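Local structure of protease VP4 (Blotched snakehead virus, 2GEF) at residues L47-G53 against D103-V109. The protein is a birnavirus serine protease, one product of the viral structural polyprotein, that uses a serine/lysine catalytic dyad with lysine as general base. Numbering follows the deposited sequence.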
loop_
_atom_site.group_PDB
_atom_site.type_symbol
_atom_site.label_atom_id
_atom_site.label_comp_id
_atom_site.label_asym_id
_atom_site.label_seq_id
_atom_site.Cartn_x
_atom_site.Cartn_y
_atom_site.Cartn_z
ATOM N N LEU A 47 4.815 -5.331 -0.965
ATOM C CA LEU A 47 4.281 -3.986 -1.392
ATOM C C LEU A 47 3.484 -4.002 -2.610
ATOM O O LEU A 47 3.660 -4.823 -3.461
ATOM C CB LEU A 47 5.440 -3.056 -1.593
ATOM C CG LEU A 47 6.166 -2.877 -0.246
ATOM C CD1 LEU A 47 7.299 -1.934 -0.590
ATOM C CD2 LEU A 47 5.393 -2.358 0.934
ATOM N N TYR A 48 2.540 -3.099 -2.654
ATOM C CA TYR A 48 1.745 -2.719 -3.821
ATOM C C TYR A 48 1.869 -1.217 -3.916
ATOM O O TYR A 48 2.150 -0.548 -2.910
ATOM C CB TYR A 48 0.244 -3.060 -3.656
ATOM C CG TYR A 48 -0.200 -4.516 -3.863
ATOM C CD1 TYR A 48 0.458 -5.596 -3.266
ATOM C CD2 TYR A 48 -1.288 -4.787 -4.616
ATOM C CE1 TYR A 48 0.026 -6.920 -3.459
ATOM C CE2 TYR A 48 -1.704 -6.089 -4.833
ATOM C CZ TYR A 48 -1.071 -7.147 -4.282
ATOM O OH TYR A 48 -1.650 -8.457 -4.580
ATOM N N ILE A 49 1.615 -0.712 -5.086
ATOM C CA ILE A 49 1.687 0.709 -5.365
ATOM C C ILE A 49 0.341 1.096 -5.788
ATOM O O ILE A 49 -0.186 0.358 -6.538
ATOM C CB ILE A 49 2.691 1.148 -6.436
ATOM C CG1 ILE A 49 2.886 2.672 -6.254
ATOM C CG2 ILE A 49 2.310 0.671 -7.928
ATOM C CD1 ILE A 49 3.889 3.244 -7.076
ATOM N N ALA A 50 -0.264 2.092 -5.127
ATOM C CA ALA A 50 -1.528 2.678 -5.617
ATOM C C ALA A 50 -1.120 3.831 -6.574
ATOM O O ALA A 50 -0.264 4.724 -6.179
ATOM C CB ALA A 50 -2.247 3.289 -4.512
ATOM N N VAL A 51 -1.724 3.834 -7.766
ATOM C CA VAL A 51 -1.485 4.988 -8.783
ATOM C C VAL A 51 -2.810 5.487 -9.196
ATOM O O VAL A 51 -3.747 4.713 -9.419
ATOM C CB VAL A 51 -0.608 4.517 -10.012
ATOM C CG1 VAL A 51 -0.008 5.818 -10.804
ATOM C CG2 VAL A 51 0.587 3.813 -9.442
ATOM N N ARG A 52 -2.938 6.789 -9.252
ATOM C CA ARG A 52 -4.185 7.382 -9.859
ATOM C C ARG A 52 -4.369 7.151 -11.370
ATOM O O ARG A 52 -3.437 7.147 -12.161
ATOM C CB ARG A 52 -4.418 8.835 -9.391
ATOM C CG ARG A 52 -3.235 9.867 -9.665
ATOM C CD ARG A 52 -3.684 11.343 -9.615
ATOM N NE ARG A 52 -2.595 12.286 -9.994
ATOM C CZ ARG A 52 -1.640 12.697 -9.176
ATOM N NH1 ARG A 52 -0.801 13.566 -9.653
ATOM N NH2 ARG A 52 -1.445 12.193 -7.928
ATOM N N GLY A 53 -5.621 6.903 -11.707
ATOM C CA GLY A 53 -6.159 6.684 -13.098
ATOM C C GLY A 53 -6.268 5.164 -13.222
ATOM O O GLY A 53 -6.037 4.425 -12.269
ATOM N N ASP A 103 -10.291 7.730 -9.867
ATOM C CA ASP A 103 -10.056 6.275 -9.794
ATOM C C ASP A 103 -8.615 5.955 -9.483
ATOM O O ASP A 103 -7.722 6.718 -9.797
ATOM C CB ASP A 103 -10.462 5.580 -11.133
ATOM C CG ASP A 103 -11.971 5.751 -11.447
ATOM O OD1 ASP A 103 -12.758 6.098 -10.599
ATOM O OD2 ASP A 103 -12.401 5.551 -12.594
ATOM N N LEU A 104 -8.334 4.799 -8.966
ATOM C CA LEU A 104 -6.921 4.484 -8.753
ATOM C C LEU A 104 -6.871 3.027 -9.099
ATOM O O LEU A 104 -7.933 2.394 -9.180
ATOM C CB LEU A 104 -6.470 4.674 -7.284
ATOM C CG LEU A 104 -6.312 6.107 -6.637
ATOM C CD1 LEU A 104 -7.462 6.393 -5.645
ATOM C CD2 LEU A 104 -4.926 6.211 -5.849
ATOM N N THR A 105 -5.659 2.536 -9.366
ATOM C CA THR A 105 -5.408 1.158 -9.564
ATOM C C THR A 105 -4.299 0.790 -8.641
ATOM O O THR A 105 -3.364 1.605 -8.473
ATOM C CB THR A 105 -4.877 1.028 -11.027
ATOM O OG1 THR A 105 -5.879 1.531 -11.890
ATOM C CG2 THR A 105 -4.786 -0.391 -11.397
ATOM N N ILE A 106 -4.327 -0.381 -8.010
ATOM C CA ILE A 106 -3.185 -0.820 -7.179
ATOM C C ILE A 106 -2.550 -2.069 -7.847
ATOM O O ILE A 106 -3.206 -2.819 -8.581
ATOM C CB ILE A 106 -3.653 -1.114 -5.713
ATOM C CG1 ILE A 106 -4.716 -2.194 -5.758
ATOM C CG2 ILE A 106 -4.262 0.131 -5.119
ATOM C CD1 ILE A 106 -5.133 -2.934 -4.487
ATOM N N LEU A 107 -1.259 -2.204 -7.699
ATOM C CA LEU A 107 -0.453 -3.190 -8.428
ATOM C C LEU A 107 0.597 -3.796 -7.516
ATOM O O LEU A 107 1.293 -3.037 -6.761
ATOM C CB LEU A 107 0.296 -2.572 -9.655
ATOM C CG LEU A 107 -0.641 -1.836 -10.678
ATOM C CD1 LEU A 107 0.157 -0.827 -11.531
ATOM C CD2 LEU A 107 -1.338 -2.805 -11.504
ATOM N N PRO A 108 0.776 -5.124 -7.581
ATOM C CA PRO A 108 1.876 -5.646 -6.714
ATOM C C PRO A 108 3.182 -5.164 -7.268
ATOM O O PRO A 108 3.293 -5.019 -8.428
ATOM C CB PRO A 108 1.707 -7.199 -6.758
ATOM C CG PRO A 108 0.515 -7.433 -7.760
ATOM C CD PRO A 108 0.102 -6.148 -8.389
ATOM N N VAL A 109 4.178 -4.850 -6.443
ATOM C CA VAL A 109 5.506 -4.470 -6.956
ATOM C C VAL A 109 6.700 -5.233 -6.217
ATOM O O VAL A 109 6.705 -5.302 -4.946
ATOM C CB VAL A 109 5.668 -2.978 -6.833
ATOM C CG1 VAL A 109 4.423 -2.238 -7.379
ATOM C CG2 VAL A 109 5.843 -2.581 -5.407
HETATM O O HOH W 1 7.386 -6.333 -2.546
#
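Ile49 and Leu107 form a hydrogen-bonded pair near the middle of an antiparallel two-strand contact, where strands 43-52 and 104-109 adjoin within the mixed beta sheet of the VP4 protease. Ile49 N donates to Leu107 O (2.9 Å) and Leu107 N returns a bond to Ile49 O, while the reciprocal bonds of Val51 with Thr105 are straighter. On the face carrying Ile49, Val51, Thr105 and Leu107, Ile49 CG1 runs anti to the backbone N (chi1 -164°), leaving CG2 to meet Val109 CG1 at 3.6 Å, the two side chains crossing at about a right angle. The other face holds Ala50, whose CB touches Ile106 CG2 at 3.8 Å. Tyr48 lays its ring against Pro108, with CB of the proline 3.8 Å from the ring centroid in a CH-pi contact over the face; the phenol OH is held by Asn127. Where the strands give way to loop, Gly53 N bonds to Asp103 O, and Thr105 OG1 donates to Gly53 O at 2.9 Å, in the carbonyl plane on a lone pair. At the other end a water bridges Leu47 N and Val109 O, and the Leu47 side chain lies about 7 Å from that of the catalytic Lys173. Next to strand 104-109, strand 75-77 runs parallel, and strand 31-38 flanks 43-52 on its other edge. Beyond the pair, His55 N also bonds to Thr105 OG1, helping to position that hydroxyl.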